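Local coordinates for protein arginase (Thermus thermophilus, PDB 2EF5) that probably catalyses the hydrolysis of L-arginine to L-ornithine and urea, using two manganese ions per subunit, at residues L216-L221 with V261-I266; V117-D122 with G166-D171; L98-V103 with L139-G144; V6-D11 with P89-G94; D122-E127 with P172-L177. All coordinates share one frame; numbering follows the deposited sequence.

Contact 1 of 5, residues L216-L221 with V261-I266; sequences LDADVL and VEVNPI. With MN (manganese (II) ion), chain G; MN (manganese (II) ion), chain H.
Asp217 and Val261 pair at the carboxyl ends of two neighbouring parallel strands in the central sheet of the arginase alpha/beta fold, the end at which the two manganese ions are bound. This contact gives two first-shell ligands, Asp217 and Asp219, an Asp-x-Asp pair; His96, Asp118, His120 and Asp122 complete the site. Asp217 OD2 bridges the metals, 2.5 Å from each manganese ion, whereas Asp219 OD2 binds the chain G ion alone. A short acidic side chain suits the bridging place, because one carboxylate oxygen can face both ions while the other turns back to the chain; CG is anti to the backbone N (chi1 -173°). That other oxygen, OD1, accepts the backbone N of Asp219 at 2.8 Å, on the anti side and somewhat out of plane; this Asx turn fixes the carboxylate's rotation, bringing the second aspartate round to the metal.

Glu262 forms the next layer. Its CG lies 3.1 Å from Asp217 OD2, its chain is bent at chi2 (-75°), and OE2 turns to the backbone N of His96, so the glutamate helps position that metal ligand. A water lies within hydrogen-bonding distance of Glu262 OE1 and Asp219 OD2, with more acceptors about it than protons to give.

Farther back, two backbone bonds clamp the strand ends: Val261 N to Leu216 O, and Ala218 N to Val261 O. The branched Val261 suits this buried spot, its CG2 packing 3.6 Å from Asp217 CA. Leu277 of helix 272-284 touches both Ala218 and Val263, which meet with Ala218 CB 4.2 Å from Val263 CG2.

Contact 2 of 5, residues V117-D122 with G166-D171; sequences VDAHAD and GVRSLD. With MN (manganese (II) ion), chain G; MN (manganese (II) ion), chain H.
The metal-binding loop that follows strand 113-117, carrying the arginase ligands Asp118, His120 and Asp122, leans against the chain leaving strand 162-167, with Ala119 and Arg168 at the centre. Ala119 O accepts the backbone N of Arg168 at 2.9 Å, in a nearly straight bond (176°), and a weak, bent one from Ser169 N. The methyl of Ala119 sits over the middle of the Arg168 guanidinium face, CB 3.6 Å from CZ; a lone methyl can rest on the centre of the flat group. Arg168 folds back through its bend at chi3 (69°), letting NH2 bond Gly166 O on a lone pair. The same guanidinium also bonds the carbonyls of Val220 and Val233, so backbone oxygens hold its rotation. Gly166 has a positive phi that suits glycine.

On the metal side, the carboxylate of Asp118 spans both manganese ions, OD1 to the chain G ion and OD2 to the chain H ion, while OD1 also takes His120 N at 2.7 Å, an Asx turn. Asp122 OD2 binds the chain H ion and accepts a hydrogen bond from Trp116 NE1. His120 ND1 lies at a long 2.8 Å from the chain G ion, its ring resting obliquely near Ser169 CB. A water links Ala121 N to Ser169 O, and beside it Ala121 CB meets Leu170 CD2 tightly, at 3.3 Å.

Asp219 OD1 holds Ala119 N from the turn just after strand 212-217, while Ala121 and Leu170 pack together on Leu178 of helix 172-181; Ile289 of a second subunit touches Arg168 and Leu170.

Contact 3 of 5, residues L98-V103 with L139-G144; sequences LSMGSV and LAVLSG
Leu142 and Val103 carry the hydrophobic part of this helix-to-helix contact, with Met100 and Val141 as a second pair beside them. The isobutyl group of Leu142 projects from helix 138-142 with CG anti to its carbonyl carbon (chi1 -75°), and its two methyls divide the work: CD2 lies 3.6 Å from Val103 CB, and CD1 is 3.7 Å from Val103 CG2. A forked leucine is well suited to straddling a beta-branched valine in this way. In the second pair the Met100 chain bends at chi3, and its sulphur rests against all the carbons of the Val141 fork, nearest to CG1 at 3.7 Å. The flexible thioether fits a surface that is also lined by Leu150 and Phe154 of helix 148-154.

Contacts with backbone oxygens come next. Leu142 CD1 touches Ser99 O and CD2 touches Met100 O, at 3.7 and 3.6 Å, so the leucine lies over the first turn of helix 99-107.

No hydrogen bond joins the two segments; the polar groups look elsewhere. Ser99 OG bonds Asp259 OD2 and Ser215 OG, Ser102 OG bonds Asp259 OD1, and Ser143 OG donates to Leu139 O at 3.0 Å, back to the last turn of helix 138-142. Gly144, just past the helix, has the positive phi (89°) of a Schellman motif, for which glycine is well suited.

Both segments touch strand 113-117, Ser99 and Leu142 on Trp116. Helices laid side by side on one face of a parallel sheet are characteristic of the three-layer alpha/beta/alpha fold of arginases.

Contact 4 of 5, residues V6-D11 with P89-G94; sequences VGVPMD and PIVLGG. With LYS (lysine), chain K.
Val6 and Val91 are partners on adjacent parallel strands, 2-8 and 87-93, of the central arginase sheet; the axes of segments 6-8 and 89-93 run 28° apart. The side chain of Val91 shows how they fit. Its CB stands 4.0 Å from Val6 O. From there CG1, anti to the backbone N (chi1 -176°), lies 3.7 Å from both Val8 CG2 and Val6 O, and CG2 goes to Val6 CG1 at 3.8 Å. One beta-branched residue thus touches two valines of the neighbouring strand, and the three share the sheet face packed on Leu76 and Leu80 of helix 66-81. Leu92 takes the other face, against Leu26 and Arg27 of helix 22-28.

Three backbone bonds tie the strands: Val6 N to Ile90 O, Leu92 N to Val6 O, and Val8 N to Leu92 O, the last being the shortest at 2.7 Å. Gly7 CA and Leu92 O make a CA-H...O contact at 3.3 Å. Past the strand ends Gly94 suits a tight place, since Met10 O lies 3.2 Å from its CA. Asp20, Met21 and Ser24 complete a lysine pocket with Pro9, the centre of an inverse gamma turn, whose CB lies a short 3.1 Å from the ligand's NZ.

Contact 5 of 5, residues D122-E127 with P172-L177; sequences DFNTPE and PGEKRL. With MN (manganese (II) ion), chain H.
The loop 122-127, leaving Asp122 with a positive phi (47°), runs past the first turns of helix 172-181, where the CA atoms of Asn124 and Glu174 come within 5.4 Å. This is the metal-binding loop after strand 113-117, held by a helix of the three-layer alpha/beta/alpha fold. Glu174 has the main polar role. CG is anti to its own carbonyl carbon (chi1 -86°) and the chain stays extended beyond it, carrying the carboxylate across to the loop. OE2 accepts Phe123 N at 2.8 Å through its anti lone pair, while OE1 takes the backbone N of Asp171, the residue just before the helix. A glutamate is long enough to hold both places, and it fixes the backbone directly after Asp122, a manganese ligand, as a second-shell residue. The flat amide of Asn124 stacks over this carboxylate, the planes 25° apart, with Asn124 CG 3.5 Å from Glu174 CG.

Leu177, one turn further along, makes the apolar half. Its CB meets the edge of the Phe123 ring, 3.7 Å from CD2 and in the ring plane. The ring packs between this helix, touching Leu178 and Ala181, and Leu139 of helix 138-142. Phe123 O is buried without a polar partner in the model, with Leu177 CD1 3.4 Å from it.

On the helix's other side, Lys175 forms a salt bridge with the terminal carboxylate of Phe290 of a second subunit. Farther along the loop, Leu177 and Thr125 meet tip to tip, CD1 a tight 3.5 Å from CG2.

How the contacts relate
Contacts 1 and 2, with centres about 13 Å apart, supply most of the dimanganese site from adjoining strand ends; Asp217 N lies 2.9 Å from Val117 O, a probable hydrogen bond. Contact 5 shares Asp122 with contact 2, and its Glu174 OE2 lies 3.6 Å from Ala121 CB. Contact 3 backs the same loop, Leu139 CB being 3.3 Å from Asp122 O. Contact 4 extends the sheet on the far side of contact 1, where Glu262 N probably bonds Gly94 O at 3.0 Å, and Leu98 of contact 3 packs on its Val91. Contact 4 holds no metal ligand; it lies by the bound lysine, its centre about 24 Å from that of contact 5.

Contact 1 of 5, residues L216-L221 with V261-I266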
# COMPACT_ATOMS: atom_id res chain seq x y z
N LEU A 216 -16.15 -25.49 18.48
CA LEU A 216 -17.12 -25.02 17.51
C LEU A 216 -18.31 -24.27 18.10
O LEU A 216 -19.15 -24.84 18.80
CB LEU A 216 -17.61 -26.22 16.67
CG LEU A 216 -18.68 -26.02 15.59
CD1 LEU A 216 -18.19 -25.02 14.54
CD2 LEU A 216 -18.99 -27.37 14.95
N ASP A 217 -18.37 -22.97 17.81
CA ASP A 217 -19.46 -22.12 18.27
C ASP A 217 -20.47 -22.13 17.13
O ASP A 217 -20.13 -21.82 15.99
CB ASP A 217 -18.97 -20.69 18.51
CG ASP A 217 -20.03 -19.82 19.15
OD1 ASP A 217 -21.19 -19.87 18.70
OD2 ASP A 217 -19.71 -19.08 20.10
N ALA A 218 -21.72 -22.48 17.44
CA ALA A 218 -22.77 -22.55 16.43
C ALA A 218 -22.93 -21.26 15.64
O ALA A 218 -23.34 -21.30 14.48
CB ALA A 218 -24.10 -22.91 17.10
N ASP A 219 -22.61 -20.13 16.25
CA ASP A 219 -22.78 -18.86 15.56
C ASP A 219 -21.81 -18.60 14.41
O ASP A 219 -21.92 -17.57 13.77
CB ASP A 219 -22.75 -17.68 16.54
CG ASP A 219 -21.37 -17.38 17.07
OD1 ASP A 219 -20.36 -17.91 16.56
OD2 ASP A 219 -21.29 -16.57 18.01
N VAL A 220 -20.88 -19.51 14.15
CA VAL A 220 -19.95 -19.31 13.04
C VAL A 220 -20.71 -19.54 11.74
O VAL A 220 -20.36 -19.00 10.69
CB VAL A 220 -18.75 -20.29 13.11
CG1 VAL A 220 -19.19 -21.70 12.76
CG2 VAL A 220 -17.65 -19.82 12.17
N LEU A 221 -21.76 -20.34 11.82
CA LEU A 221 -22.59 -20.65 10.66
C LEU A 221 -23.46 -19.46 10.36
O LEU A 221 -23.82 -18.71 11.26
CB LEU A 221 -23.49 -21.86 10.96
CG LEU A 221 -22.77 -23.17 11.26
CD1 LEU A 221 -23.78 -24.18 11.79
CD2 LEU A 221 -22.10 -23.69 9.99
N VAL A 261 -20.68 -25.68 21.21
CA VAL A 261 -21.28 -24.68 22.09
C VAL A 261 -22.24 -23.66 21.49
O VAL A 261 -22.41 -23.58 20.27
CB VAL A 261 -20.16 -23.87 22.80
CG1 VAL A 261 -19.20 -24.81 23.54
CG2 VAL A 261 -19.39 -23.05 21.76
N GLU A 262 -22.84 -22.89 22.39
CA GLU A 262 -23.76 -21.80 22.07
C GLU A 262 -25.07 -22.15 21.34
O GLU A 262 -25.70 -21.27 20.75
CB GLU A 262 -22.99 -20.72 21.31
CG GLU A 262 -21.86 -20.05 22.12
CD GLU A 262 -22.38 -19.07 23.17
OE1 GLU A 262 -23.32 -18.31 22.86
OE2 GLU A 262 -21.83 -19.02 24.29
N VAL A 263 -25.47 -23.41 21.38
CA VAL A 263 -26.74 -23.79 20.76
C VAL A 263 -27.86 -23.28 21.68
O VAL A 263 -27.87 -23.59 22.87
CB VAL A 263 -26.85 -25.33 20.60
CG1 VAL A 263 -28.21 -25.71 20.06
CG2 VAL A 263 -25.75 -25.84 19.67
N ASN A 264 -28.79 -22.51 21.13
CA ASN A 264 -29.89 -21.95 21.92
C ASN A 264 -31.22 -22.35 21.29
O ASN A 264 -31.72 -21.67 20.40
CB ASN A 264 -29.78 -20.42 21.97
CG ASN A 264 -30.71 -19.80 23.01
OD1 ASN A 264 -31.74 -20.38 23.35
ND2 ASN A 264 -30.35 -18.62 23.50
N PRO A 265 -31.80 -23.47 21.75
CA PRO A 265 -33.07 -23.93 21.19
C PRO A 265 -34.24 -22.95 21.28
O PRO A 265 -35.16 -23.01 20.48
CB PRO A 265 -33.33 -25.24 21.96
CG PRO A 265 -32.60 -25.05 23.24
CD PRO A 265 -31.33 -24.36 22.82
N ILE A 266 -34.17 -22.03 22.23
CA ILE A 266 -35.21 -21.02 22.40
C ILE A 266 -35.27 -20.04 21.23
O ILE A 266 -36.30 -19.42 20.97
CB ILE A 266 -34.99 -20.25 23.74
CG1 ILE A 266 -35.92 -20.82 24.81
CG2 ILE A 266 -35.23 -18.76 23.57
CD1 ILE A 266 -35.92 -22.32 24.88
MN MN G . -19.49 -16.73 19.30
MN MN H . -17.73 -18.13 21.19
O HOH W 1 -23.10 -17.77 20.01

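Contact 2 of 5, residues V117-D122 with G166-D171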
# COMPACT_ATOMS: atom_id res chain seq x y z
N VAL A 117 -13.52 -22.03 16.02
CA VAL A 117 -14.41 -21.77 14.88
C VAL A 117 -15.59 -21.02 15.47
O VAL A 117 -16.49 -21.60 16.08
CB VAL A 117 -14.82 -23.11 14.23
CG1 VAL A 117 -15.42 -22.88 12.86
CG2 VAL A 117 -13.60 -24.02 14.14
N ASP A 118 -15.58 -19.71 15.24
CA ASP A 118 -16.54 -18.83 15.88
C ASP A 118 -16.71 -17.54 15.09
O ASP A 118 -15.80 -17.11 14.38
CB ASP A 118 -15.93 -18.49 17.23
CG ASP A 118 -16.93 -18.06 18.24
OD1 ASP A 118 -17.79 -17.21 17.95
OD2 ASP A 118 -16.81 -18.59 19.37
N ALA A 119 -17.87 -16.91 15.23
CA ALA A 119 -18.11 -15.64 14.56
C ALA A 119 -17.40 -14.57 15.39
O ALA A 119 -17.15 -13.46 14.91
CB ALA A 119 -19.60 -15.33 14.49
N HIS A 120 -17.08 -14.91 16.64
CA HIS A 120 -16.38 -13.99 17.53
C HIS A 120 -15.04 -14.58 17.94
O HIS A 120 -14.80 -15.77 17.75
CB HIS A 120 -17.22 -13.71 18.78
CG HIS A 120 -18.61 -13.25 18.48
ND1 HIS A 120 -19.66 -14.13 18.32
CD2 HIS A 120 -19.11 -12.01 18.27
CE1 HIS A 120 -20.76 -13.44 18.01
NE2 HIS A 120 -20.44 -12.16 17.97
N ALA A 121 -14.17 -13.74 18.51
CA ALA A 121 -12.84 -14.18 18.93
C ALA A 121 -12.78 -14.56 20.40
O ALA A 121 -11.85 -15.26 20.82
CB ALA A 121 -11.83 -13.08 18.64
N ASP A 122 -13.76 -14.12 21.18
CA ASP A 122 -13.80 -14.41 22.62
C ASP A 122 -12.44 -14.14 23.23
O ASP A 122 -11.97 -14.90 24.09
CB ASP A 122 -14.19 -15.87 22.87
CG ASP A 122 -15.57 -16.20 22.36
OD1 ASP A 122 -16.48 -15.36 22.51
OD2 ASP A 122 -15.75 -17.31 21.83
N GLY A 166 -13.46 -18.01 10.78
CA GLY A 166 -14.84 -17.56 10.61
C GLY A 166 -15.23 -16.29 11.32
O GLY A 166 -16.39 -15.89 11.28
N VAL A 167 -14.27 -15.62 11.96
CA VAL A 167 -14.55 -14.40 12.70
C VAL A 167 -15.11 -13.28 11.84
O VAL A 167 -14.62 -13.02 10.74
CB VAL A 167 -13.29 -13.90 13.44
CG1 VAL A 167 -13.55 -12.57 14.10
CG2 VAL A 167 -12.88 -14.92 14.49
N ARG A 168 -16.14 -12.60 12.34
CA ARG A 168 -16.74 -11.50 11.59
C ARG A 168 -17.21 -10.37 12.50
O ARG A 168 -17.88 -9.45 12.06
CB ARG A 168 -17.91 -12.02 10.75
CG ARG A 168 -19.18 -12.31 11.53
CD ARG A 168 -20.12 -13.22 10.75
NE ARG A 168 -19.54 -14.54 10.67
CZ ARG A 168 -20.18 -15.68 10.93
NH1 ARG A 168 -21.45 -15.67 11.29
NH2 ARG A 168 -19.51 -16.82 10.86
N SER A 169 -16.85 -10.44 13.78
CA SER A 169 -17.25 -9.41 14.73
C SER A 169 -16.25 -9.34 15.88
O SER A 169 -16.10 -10.30 16.64
CB SER A 169 -18.65 -9.69 15.27
OG SER A 169 -19.07 -8.67 16.16
N LEU A 170 -15.57 -8.20 15.99
CA LEU A 170 -14.56 -7.98 17.03
C LEU A 170 -14.68 -6.63 17.72
O LEU A 170 -15.11 -5.64 17.11
CB LEU A 170 -13.16 -8.07 16.41
CG LEU A 170 -12.71 -9.37 15.77
CD1 LEU A 170 -11.43 -9.14 14.99
CD2 LEU A 170 -12.52 -10.43 16.84
N ASP A 171 -14.29 -6.59 18.99
CA ASP A 171 -14.31 -5.34 19.74
C ASP A 171 -12.94 -4.69 19.55
O ASP A 171 -11.95 -5.38 19.31
CB ASP A 171 -14.56 -5.61 21.23
CG ASP A 171 -15.94 -6.20 21.50
OD1 ASP A 171 -16.93 -5.61 21.01
OD2 ASP A 171 -16.03 -7.24 22.20
MN MN G . -19.49 -16.73 19.30
MN MN H . -17.73 -18.13 21.19
O HOH W 2 -15.27 -11.11 19.09

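Contact 3 of 5, residues L98-V103 with L139-G144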
# COMPACT_ATOMS: atom_id res chain seq x y z
N LEU A 98 -17.36 -22.41 29.01
CA LEU A 98 -17.01 -23.78 29.39
C LEU A 98 -15.69 -24.23 28.78
O LEU A 98 -15.03 -25.13 29.30
CB LEU A 98 -18.12 -24.75 28.98
CG LEU A 98 -18.37 -24.96 27.48
CD1 LEU A 98 -17.32 -25.90 26.89
CD2 LEU A 98 -19.75 -25.55 27.28
N SER A 99 -15.29 -23.60 27.67
CA SER A 99 -14.04 -23.98 27.02
C SER A 99 -12.80 -23.76 27.87
O SER A 99 -11.77 -24.38 27.63
CB SER A 99 -13.89 -23.25 25.68
OG SER A 99 -14.81 -23.76 24.72
N MET A 100 -12.89 -22.88 28.87
CA MET A 100 -11.74 -22.65 29.74
C MET A 100 -11.43 -23.97 30.43
O MET A 100 -10.27 -24.33 30.63
CB MET A 100 -12.05 -21.57 30.78
CG MET A 100 -12.29 -20.18 30.20
SD MET A 100 -12.55 -18.93 31.48
CE MET A 100 -14.13 -19.41 32.13
N GLY A 101 -12.48 -24.68 30.80
CA GLY A 101 -12.31 -25.96 31.47
C GLY A 101 -12.11 -27.12 30.50
O GLY A 101 -11.32 -28.02 30.78
N SER A 102 -12.80 -27.10 29.36
CA SER A 102 -12.67 -28.20 28.41
C SER A 102 -11.28 -28.27 27.78
O SER A 102 -10.69 -29.35 27.72
CB SER A 102 -13.74 -28.12 27.32
OG SER A 102 -13.54 -27.02 26.46
N VAL A 103 -10.76 -27.14 27.32
CA VAL A 103 -9.44 -27.12 26.70
C VAL A 103 -8.35 -27.48 27.70
O VAL A 103 -7.51 -28.33 27.43
CB VAL A 103 -9.13 -25.74 26.06
CG1 VAL A 103 -7.72 -25.75 25.46
CG2 VAL A 103 -10.15 -25.43 24.97
N LEU A 139 -11.15 -17.58 25.30
CA LEU A 139 -9.94 -17.82 24.52
C LEU A 139 -8.78 -16.99 25.07
O LEU A 139 -7.64 -17.43 25.06
CB LEU A 139 -10.16 -17.50 23.04
CG LEU A 139 -9.01 -17.88 22.10
CD1 LEU A 139 -8.60 -19.33 22.32
CD2 LEU A 139 -9.43 -17.68 20.65
N ALA A 140 -9.08 -15.78 25.53
CA ALA A 140 -8.04 -14.92 26.11
C ALA A 140 -7.52 -15.64 27.35
O ALA A 140 -6.32 -15.87 27.48
CB ALA A 140 -8.62 -13.57 26.48
N VAL A 141 -8.43 -16.01 28.24
CA VAL A 141 -8.06 -16.71 29.47
C VAL A 141 -7.19 -17.92 29.16
O VAL A 141 -6.11 -18.09 29.74
CB VAL A 141 -9.32 -17.19 30.23
CG1 VAL A 141 -8.93 -18.08 31.40
CG2 VAL A 141 -10.11 -15.99 30.73
N LEU A 142 -7.65 -18.77 28.25
CA LEU A 142 -6.88 -19.95 27.88
C LEU A 142 -5.49 -19.56 27.41
O LEU A 142 -4.53 -20.33 27.57
CB LEU A 142 -7.59 -20.73 26.76
CG LEU A 142 -8.83 -21.52 27.18
CD1 LEU A 142 -9.61 -21.95 25.95
CD2 LEU A 142 -8.40 -22.75 28.00
N SER A 143 -5.38 -18.37 26.83
CA SER A 143 -4.09 -17.88 26.33
C SER A 143 -3.29 -17.19 27.43
O SER A 143 -2.19 -16.68 27.17
CB SER A 143 -4.31 -16.92 25.17
OG SER A 143 -4.87 -17.59 24.05
N GLY A 144 -3.84 -17.17 28.64
CA GLY A 144 -3.15 -16.55 29.76
C GLY A 144 -3.40 -15.07 29.98
O GLY A 144 -2.64 -14.42 30.70

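Contact 4 of 5, residues V6-D11 with P89-G94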
# COMPACT_ATOMS: atom_id res chain seq x y z
N VAL A 6 -20.01 -35.09 27.42
CA VAL A 6 -20.39 -34.46 28.67
C VAL A 6 -21.01 -33.10 28.39
O VAL A 6 -20.54 -32.36 27.53
CB VAL A 6 -19.18 -34.28 29.61
CG1 VAL A 6 -18.13 -33.41 28.95
CG2 VAL A 6 -19.63 -33.67 30.92
N GLY A 7 -22.08 -32.78 29.11
CA GLY A 7 -22.75 -31.51 28.89
C GLY A 7 -22.50 -30.50 29.99
O GLY A 7 -22.23 -30.84 31.14
N VAL A 8 -22.57 -29.23 29.61
CA VAL A 8 -22.39 -28.13 30.55
C VAL A 8 -23.53 -27.14 30.28
O VAL A 8 -23.40 -26.23 29.47
CB VAL A 8 -21.03 -27.42 30.33
CG1 VAL A 8 -20.80 -26.39 31.43
CG2 VAL A 8 -19.91 -28.43 30.32
N PRO A 9 -24.68 -27.34 30.94
CA PRO A 9 -25.85 -26.48 30.77
C PRO A 9 -25.64 -25.14 31.46
O PRO A 9 -26.38 -24.78 32.38
CB PRO A 9 -26.97 -27.30 31.39
CG PRO A 9 -26.27 -27.95 32.53
CD PRO A 9 -24.97 -28.42 31.91
N MET A 10 -24.63 -24.41 31.01
CA MET A 10 -24.28 -23.13 31.60
C MET A 10 -24.77 -21.95 30.78
O MET A 10 -24.55 -21.88 29.56
CB MET A 10 -22.76 -23.07 31.78
CG MET A 10 -22.22 -21.82 32.45
SD MET A 10 -20.44 -21.98 32.70
CE MET A 10 -19.85 -21.48 31.16
N ASP A 11 -25.45 -21.03 31.45
CA ASP A 11 -25.98 -19.83 30.84
C ASP A 11 -25.83 -18.75 31.90
O ASP A 11 -26.81 -18.32 32.52
CB ASP A 11 -27.46 -20.02 30.51
CG ASP A 11 -28.02 -18.89 29.66
OD1 ASP A 11 -27.59 -17.73 29.84
OD2 ASP A 11 -28.89 -19.16 28.81
N PRO A 89 -13.11 -36.70 23.94
CA PRO A 89 -14.17 -35.98 24.64
C PRO A 89 -14.89 -34.93 23.79
O PRO A 89 -14.26 -34.13 23.10
CB PRO A 89 -13.43 -35.34 25.80
CG PRO A 89 -12.16 -34.92 25.14
CD PRO A 89 -11.79 -36.15 24.29
N ILE A 90 -16.21 -34.94 23.88
CA ILE A 90 -17.04 -33.97 23.18
C ILE A 90 -17.84 -33.28 24.28
O ILE A 90 -18.62 -33.93 24.99
CB ILE A 90 -18.04 -34.61 22.21
CG1 ILE A 90 -17.29 -35.35 21.10
CG2 ILE A 90 -18.94 -33.52 21.62
CD1 ILE A 90 -18.22 -36.06 20.12
N VAL A 91 -17.65 -31.98 24.41
CA VAL A 91 -18.35 -31.22 25.43
C VAL A 91 -19.49 -30.42 24.80
O VAL A 91 -19.26 -29.62 23.90
CB VAL A 91 -17.38 -30.26 26.16
CG1 VAL A 91 -18.10 -29.54 27.29
CG2 VAL A 91 -16.18 -31.05 26.68
N LEU A 92 -20.70 -30.66 25.28
CA LEU A 92 -21.89 -29.99 24.79
C LEU A 92 -22.12 -28.81 25.69
O LEU A 92 -22.15 -28.94 26.92
CB LEU A 92 -23.11 -30.91 24.89
CG LEU A 92 -22.90 -32.34 24.39
CD1 LEU A 92 -24.20 -33.11 24.54
CD2 LEU A 92 -22.46 -32.32 22.93
N GLY A 93 -22.29 -27.64 25.11
CA GLY A 93 -22.47 -26.54 26.01
C GLY A 93 -23.54 -25.52 25.80
O GLY A 93 -24.39 -25.59 24.91
N GLY A 94 -23.48 -24.59 26.74
CA GLY A 94 -24.33 -23.44 26.75
C GLY A 94 -23.20 -22.47 26.44
O GLY A 94 -22.60 -22.57 25.37
N LYS K . -34.21 -31.79 29.06
CA LYS K . -32.97 -31.27 29.96
C LYS K . -33.46 -31.51 31.52
O LYS K . -32.77 -32.28 32.21
CB LYS K . -32.84 -29.73 29.53
CG LYS K . -31.59 -28.64 29.49
CD LYS K . -31.67 -27.11 29.68
CE LYS K . -30.25 -26.63 30.47
NZ LYS K . -29.90 -26.52 32.12
OXT LYS K . -34.43 -30.98 32.15

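Contact 5 of 5, residues D122-E127 with P172-L177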
# COMPACT_ATOMS: atom_id res chain seq x y z
N ASP A 122 -13.76 -14.12 21.18
CA ASP A 122 -13.80 -14.41 22.62
C ASP A 122 -12.44 -14.14 23.23
O ASP A 122 -11.97 -14.90 24.09
CB ASP A 122 -14.19 -15.87 22.87
CG ASP A 122 -15.57 -16.20 22.36
OD1 ASP A 122 -16.48 -15.36 22.51
OD2 ASP A 122 -15.75 -17.31 21.83
N PHE A 123 -11.80 -13.06 22.79
CA PHE A 123 -10.48 -12.70 23.26
C PHE A 123 -10.46 -11.43 24.13
O PHE A 123 -9.45 -10.71 24.17
CB PHE A 123 -9.54 -12.52 22.07
CG PHE A 123 -8.13 -12.98 22.32
CD1 PHE A 123 -7.83 -14.33 22.38
CD2 PHE A 123 -7.11 -12.06 22.49
CE1 PHE A 123 -6.53 -14.77 22.61
CE2 PHE A 123 -5.80 -12.48 22.73
CZ PHE A 123 -5.51 -13.83 22.78
N ASN A 124 -11.56 -11.15 24.80
CA ASN A 124 -11.65 -9.97 25.67
C ASN A 124 -11.06 -10.24 27.05
O ASN A 124 -10.90 -11.39 27.47
CB ASN A 124 -13.11 -9.54 25.84
CG ASN A 124 -13.59 -8.62 24.73
OD1 ASN A 124 -14.67 -8.82 24.17
ND2 ASN A 124 -12.80 -7.60 24.42
N THR A 125 -10.73 -9.16 27.75
CA THR A 125 -10.21 -9.24 29.11
C THR A 125 -11.15 -8.35 29.90
O THR A 125 -11.98 -7.64 29.31
CB THR A 125 -8.78 -8.68 29.22
OG1 THR A 125 -8.73 -7.35 28.70
CG2 THR A 125 -7.81 -9.56 28.46
N PRO A 126 -11.07 -8.37 31.24
CA PRO A 126 -11.98 -7.51 32.00
C PRO A 126 -11.85 -6.06 31.56
O PRO A 126 -12.81 -5.30 31.58
CB PRO A 126 -11.52 -7.74 33.44
CG PRO A 126 -11.12 -9.18 33.42
CD PRO A 126 -10.31 -9.27 32.13
N GLU A 127 -10.64 -5.70 31.13
CA GLU A 127 -10.34 -4.35 30.68
C GLU A 127 -10.94 -3.98 29.32
O GLU A 127 -11.47 -2.88 29.15
CB GLU A 127 -8.82 -4.15 30.59
CG GLU A 127 -8.08 -4.14 31.92
CD GLU A 127 -8.16 -5.47 32.67
OE1 GLU A 127 -8.06 -6.53 32.02
OE2 GLU A 127 -8.31 -5.44 33.91
N PRO A 172 -12.86 -3.35 19.64
CA PRO A 172 -11.58 -2.65 19.46
C PRO A 172 -10.46 -3.23 20.33
O PRO A 172 -9.35 -3.45 19.85
CB PRO A 172 -11.93 -1.21 19.83
CG PRO A 172 -13.37 -1.10 19.41
CD PRO A 172 -13.95 -2.40 19.92
N GLY A 173 -10.76 -3.47 21.60
CA GLY A 173 -9.76 -4.01 22.50
C GLY A 173 -9.30 -5.39 22.08
O GLY A 173 -8.12 -5.73 22.20
N GLU A 174 -10.23 -6.20 21.59
CA GLU A 174 -9.90 -7.56 21.15
C GLU A 174 -8.88 -7.53 20.04
O GLU A 174 -7.93 -8.32 20.03
CB GLU A 174 -11.14 -8.28 20.64
CG GLU A 174 -11.96 -8.97 21.70
CD GLU A 174 -13.05 -9.82 21.08
OE1 GLU A 174 -13.89 -9.26 20.35
OE2 GLU A 174 -13.07 -11.04 21.34
N LYS A 175 -9.10 -6.64 19.08
CA LYS A 175 -8.18 -6.51 17.95
C LYS A 175 -6.76 -6.27 18.46
O LYS A 175 -5.82 -6.93 18.01
CB LYS A 175 -8.63 -5.37 17.04
CG LYS A 175 -10.06 -5.54 16.53
CD LYS A 175 -10.42 -4.48 15.50
CE LYS A 175 -11.88 -4.60 15.09
NZ LYS A 175 -12.26 -3.60 14.06
N ARG A 176 -6.62 -5.34 19.40
CA ARG A 176 -5.31 -5.04 19.97
C ARG A 176 -4.67 -6.27 20.61
O ARG A 176 -3.52 -6.61 20.31
CB ARG A 176 -5.42 -3.93 21.03
CG ARG A 176 -5.45 -2.51 20.48
CD ARG A 176 -5.25 -1.46 21.58
NE ARG A 176 -6.32 -1.44 22.57
CZ ARG A 176 -6.28 -2.08 23.74
NH1 ARG A 176 -5.22 -2.80 24.08
NH2 ARG A 176 -7.32 -2.01 24.57
N LEU A 177 -5.41 -6.94 21.49
CA LEU A 177 -4.90 -8.11 22.18
C LEU A 177 -4.51 -9.23 21.21
O LEU A 177 -3.46 -9.86 21.35
CB LEU A 177 -5.93 -8.63 23.19
CG LEU A 177 -6.23 -7.69 24.36
CD1 LEU A 177 -7.28 -8.32 25.25
CD2 LEU A 177 -4.95 -7.42 25.14
MN MN H . -17.73 -18.13 21.19